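Long-range contact in 2-amino-4-hydroxy-6-hydroxymethyldihydropteridine pyrophosphokinase (PDB 1CBK), which probably catalyses the transfer of pyrophosphate from ATP to 6-hydroxymethyl-7,8-dihydropterin, a step in folate biosynthesis: residues V35-G47 / Q149-P160. Numbering follows the deposited sequence.
With ROI (7,8-dihydro-7,7-dimethyl-6-hydroxypterin), chain D.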
# COMPACT_ATOMS: atom_id res chain seq x y z
N VAL A 35 -18.38 14.02 13.16
CA VAL A 35 -19.71 13.47 12.95
C VAL A 35 -19.94 12.10 13.57
O VAL A 35 -20.94 11.88 14.25
CB VAL A 35 -20.08 13.42 11.45
CG1 VAL A 35 -21.48 12.87 11.28
CG2 VAL A 35 -19.97 14.79 10.85
N THR A 36 -19.04 11.17 13.30
CA THR A 36 -19.19 9.83 13.84
C THR A 36 -17.82 9.16 13.73
O THR A 36 -16.95 9.65 13.00
CB THR A 36 -20.28 9.02 13.04
OG1 THR A 36 -20.57 7.78 13.70
CG2 THR A 36 -19.83 8.74 11.62
N THR A 37 -17.64 8.08 14.48
CA THR A 37 -16.41 7.31 14.52
C THR A 37 -16.84 5.84 14.48
O THR A 37 -17.83 5.45 15.10
CB THR A 37 -15.63 7.55 15.85
OG1 THR A 37 -15.41 8.96 16.02
CG2 THR A 37 -14.27 6.82 15.82
N SER A 38 -16.11 5.04 13.71
CA SER A 38 -16.38 3.62 13.60
C SER A 38 -16.02 2.97 14.95
O SER A 38 -15.54 3.64 15.86
CB SER A 38 -15.45 3.03 12.55
OG SER A 38 -14.10 3.12 12.99
N SER A 39 -16.27 1.66 15.03
CA SER A 39 -15.89 0.85 16.20
C SER A 39 -14.35 0.79 16.16
O SER A 39 -13.73 1.15 15.15
CB SER A 39 -16.42 -0.57 16.04
OG SER A 39 -17.84 -0.61 16.03
N PHE A 40 -13.73 0.37 17.27
CA PHE A 40 -12.28 0.23 17.35
C PHE A 40 -12.01 -1.25 17.01
O PHE A 40 -12.67 -2.15 17.56
CB PHE A 40 -11.79 0.54 18.77
CG PHE A 40 -11.71 2.02 19.10
CD1 PHE A 40 -12.36 2.98 18.33
CD2 PHE A 40 -11.00 2.45 20.22
CE1 PHE A 40 -12.31 4.34 18.67
CE2 PHE A 40 -10.94 3.81 20.58
CZ PHE A 40 -11.59 4.75 19.80
N TYR A 41 -11.04 -1.49 16.13
CA TYR A 41 -10.74 -2.85 15.69
C TYR A 41 -9.31 -3.19 16.03
O TYR A 41 -8.44 -2.39 15.70
CB TYR A 41 -10.87 -2.98 14.16
CG TYR A 41 -12.28 -2.82 13.64
CD1 TYR A 41 -12.85 -1.55 13.47
CD2 TYR A 41 -13.07 -3.94 13.38
CE1 TYR A 41 -14.17 -1.40 13.07
CE2 TYR A 41 -14.39 -3.80 12.97
CZ TYR A 41 -14.93 -2.54 12.82
OH TYR A 41 -16.25 -2.40 12.47
N LYS A 42 -9.10 -4.34 16.67
CA LYS A 42 -7.75 -4.83 17.02
C LYS A 42 -7.35 -5.68 15.81
O LYS A 42 -8.01 -6.67 15.48
CB LYS A 42 -7.79 -5.67 18.30
CG LYS A 42 -6.40 -6.13 18.80
CD LYS A 42 -6.52 -6.65 20.23
CE LYS A 42 -5.17 -6.96 20.86
NZ LYS A 42 -4.71 -8.36 20.61
N SER A 43 -6.26 -5.30 15.16
CA SER A 43 -5.84 -5.98 13.95
C SER A 43 -4.39 -6.43 13.99
O SER A 43 -3.55 -5.83 14.66
CB SER A 43 -6.03 -5.01 12.77
OG SER A 43 -5.26 -3.83 12.97
N LYS A 44 -4.09 -7.48 13.23
CA LYS A 44 -2.75 -8.04 13.11
C LYS A 44 -1.89 -6.99 12.46
O LYS A 44 -2.34 -6.31 11.52
CB LYS A 44 -2.83 -9.28 12.22
CG LYS A 44 -1.52 -10.00 12.00
CD LYS A 44 -1.69 -11.18 11.04
CE LYS A 44 -0.58 -12.21 11.25
NZ LYS A 44 -0.59 -13.30 10.23
N PRO A 45 -0.64 -6.82 12.92
CA PRO A 45 0.24 -5.82 12.32
C PRO A 45 0.54 -6.05 10.83
O PRO A 45 0.67 -7.19 10.40
CB PRO A 45 1.53 -5.97 13.11
CG PRO A 45 1.08 -6.49 14.40
CD PRO A 45 0.03 -7.49 14.04
N LEU A 46 0.57 -4.97 10.06
CA LEU A 46 0.97 -5.02 8.66
C LEU A 46 2.45 -4.59 8.79
O LEU A 46 2.73 -3.43 9.12
CB LEU A 46 0.19 -4.01 7.80
CG LEU A 46 0.75 -3.83 6.37
CD1 LEU A 46 0.71 -5.20 5.60
CD2 LEU A 46 -0.04 -2.75 5.63
N GLY A 47 3.37 -5.52 8.60
CA GLY A 47 4.78 -5.20 8.73
C GLY A 47 5.44 -6.28 9.57
O GLY A 47 4.96 -7.42 9.57
N GLN A 149 -13.12 -8.05 -0.42
CA GLN A 149 -11.82 -8.64 -0.15
C GLN A 149 -11.57 -8.94 1.34
O GLN A 149 -10.77 -9.82 1.68
CB GLN A 149 -10.76 -7.66 -0.66
CG GLN A 149 -9.35 -8.18 -0.74
CD GLN A 149 -8.37 -7.07 -1.11
OE1 GLN A 149 -8.77 -5.95 -1.47
NE2 GLN A 149 -7.09 -7.37 -1.02
N PHE A 150 -12.26 -8.22 2.22
CA PHE A 150 -12.07 -8.36 3.65
C PHE A 150 -13.23 -9.01 4.38
O PHE A 150 -13.35 -8.89 5.61
CB PHE A 150 -11.80 -6.98 4.24
CG PHE A 150 -10.82 -6.16 3.44
CD1 PHE A 150 -9.53 -6.61 3.24
CD2 PHE A 150 -11.21 -4.94 2.88
CE1 PHE A 150 -8.62 -5.87 2.50
CE2 PHE A 150 -10.30 -4.17 2.12
CZ PHE A 150 -9.00 -4.65 1.93
N ALA A 151 -14.07 -9.73 3.64
CA ALA A 151 -15.25 -10.39 4.23
C ALA A 151 -14.89 -11.43 5.28
O ALA A 151 -15.67 -11.68 6.19
CB ALA A 151 -16.13 -11.02 3.14
N ASP A 152 -13.71 -12.03 5.16
CA ASP A 152 -13.29 -13.04 6.12
C ASP A 152 -12.17 -12.56 7.05
O ASP A 152 -11.40 -13.38 7.57
CB ASP A 152 -12.89 -14.32 5.38
CG ASP A 152 -14.05 -14.92 4.60
OD1 ASP A 152 -15.15 -15.04 5.18
OD2 ASP A 152 -13.85 -15.22 3.40
N HIS A 153 -12.12 -11.25 7.30
CA HIS A 153 -11.10 -10.66 8.17
C HIS A 153 -11.22 -11.21 9.60
O HIS A 153 -12.32 -11.58 10.06
CB HIS A 153 -11.20 -9.13 8.19
CG HIS A 153 -12.35 -8.59 8.98
ND1 HIS A 153 -12.30 -8.42 10.35
CD2 HIS A 153 -13.59 -8.21 8.61
CE1 HIS A 153 -13.46 -7.95 10.78
NE2 HIS A 153 -14.26 -7.81 9.74
N LYS A 154 -10.09 -11.30 10.29
CA LYS A 154 -10.11 -11.81 11.65
C LYS A 154 -9.92 -10.71 12.72
O LYS A 154 -9.50 -11.01 13.85
CB LYS A 154 -9.08 -12.93 11.79
CG LYS A 154 -9.41 -14.16 10.95
CD LYS A 154 -8.29 -15.19 11.06
CE LYS A 154 -8.36 -16.29 9.98
NZ LYS A 154 -7.12 -17.14 9.98
N MET A 155 -10.21 -9.46 12.37
CA MET A 155 -10.06 -8.36 13.33
C MET A 155 -11.08 -8.49 14.44
O MET A 155 -12.17 -9.04 14.23
CB MET A 155 -10.20 -7.00 12.63
CG MET A 155 -9.21 -6.78 11.51
SD MET A 155 -9.20 -5.07 10.91
CE MET A 155 -10.87 -4.94 10.21
N ILE A 156 -10.72 -8.02 15.63
CA ILE A 156 -11.62 -8.10 16.78
C ILE A 156 -12.27 -6.74 16.98
O ILE A 156 -11.57 -5.74 17.11
CB ILE A 156 -10.86 -8.44 18.10
CG1 ILE A 156 -10.10 -9.77 17.96
CG2 ILE A 156 -11.83 -8.48 19.26
CD1 ILE A 156 -10.99 -10.95 17.60
N LYS A 157 -13.59 -6.69 16.97
CA LYS A 157 -14.29 -5.43 17.20
C LYS A 157 -14.37 -5.23 18.72
O LYS A 157 -15.11 -5.93 19.40
CB LYS A 157 -15.68 -5.47 16.59
CG LYS A 157 -16.54 -4.32 17.02
CD LYS A 157 -17.34 -3.75 15.87
CE LYS A 157 -18.23 -4.74 15.21
NZ LYS A 157 -19.41 -4.03 14.66
N LEU A 158 -13.59 -4.28 19.23
CA LEU A 158 -13.52 -4.02 20.67
C LEU A 158 -14.76 -3.36 21.26
O LEU A 158 -15.68 -2.98 20.54
CB LEU A 158 -12.29 -3.16 20.97
CG LEU A 158 -10.96 -3.71 20.45
CD1 LEU A 158 -9.85 -2.69 20.70
CD2 LEU A 158 -10.66 -5.08 21.10
N ASN A 159 -14.75 -3.19 22.58
CA ASN A 159 -15.87 -2.53 23.26
C ASN A 159 -15.53 -2.04 24.67
O ASN A 159 -15.55 -2.85 25.59
CB ASN A 159 -17.07 -3.50 23.37
CG ASN A 159 -18.16 -2.99 24.31
OD1 ASN A 159 -18.70 -3.76 25.12
ND2 ASN A 159 -18.50 -1.71 24.21
N PRO A 160 -15.19 -0.75 24.88
CA PRO A 160 -15.10 0.42 23.99
C PRO A 160 -13.64 0.75 23.62
O PRO A 160 -13.04 -0.04 22.87
CB PRO A 160 -15.72 1.54 24.84
CG PRO A 160 -15.23 1.23 26.20
CD PRO A 160 -15.43 -0.28 26.27
OXT PRO A 160 -13.12 1.80 24.08
N1 ROI D . -0.75 -2.41 10.99
C2 ROI D . -2.04 -2.33 11.47
N2 ROI D . -2.69 -3.50 11.71
N3 ROI D . -2.67 -1.16 11.72
C4 ROI D . -2.07 0.03 11.49
O4 ROI D . -2.62 1.11 11.75
C4A ROI D . -0.75 0.04 10.93
N5 ROI D . -0.15 1.16 10.68
C6 ROI D . 1.12 1.24 10.15
C7 ROI D . 1.82 -0.06 9.67
C16 ROI D . 1.68 -0.23 8.11
C15 ROI D . 3.29 -0.09 10.12
N8 ROI D . 1.16 -1.29 10.21
C8A ROI D . -0.13 -1.28 10.71
O9 ROI D . 1.62 2.42 10.09
O HOH W 1 -15.47 -0.23 19.37
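The Tyr41 ring meets two side chains of 149-160. Met155 CE reaches its CD2 obliquely at 4.0 Å. The aliphatic part of Lys157 lies alongside, pointing the same way, with CD 3.8 Å from the Tyr41 OH. The same methionine methyl also covers one face of the His153 imidazole, toward the rim. At the edge of that imidazole, in its plane, lie Phe150 O and Met155 N; ND1 accepts the Met155 N-H. The bend of Met155 at its last torsion (chi3 -65°) puts CE within contact of both rings, while SD packs on Ser43 CB at 3.7 Å.

The backbones pair as antiparallel strands. Lys42 and Ile156 form the hydrogen-bonded pair: Lys42 N to Ile156 O is 2.9 Å, and Ile156 N to Lys42 O is 3.0 Å. Tyr41 and Lys157 form the non-hydrogen-bonded pair. Leu158 N adds a bond to Phe40 O (2.9 Å), and a water links Phe40 N to Leu158 O. On the side of Lys42 and Ile156, their CB atoms meet, and Leu158 CD2 touches Lys42 CB.

The C-terminal strand 156-157 thus becomes an outer strand of the antiparallel sheet, beside strand 32-43. Glu130 hydrogen-bonds Ser39 OG and makes weaker contacts with Tyr41 OH and Lys157 NZ; its charge may partly balance the lysine. Lys42 NZ forms a salt bridge with Asp53. Ser43 OG accepts a bond from N2 of the bound pterin analogue at 2.9 Å. Met155 therefore packs directly behind a residue of the pterin pocket, and the main-chain bonds join the tail to the strand that leads into it.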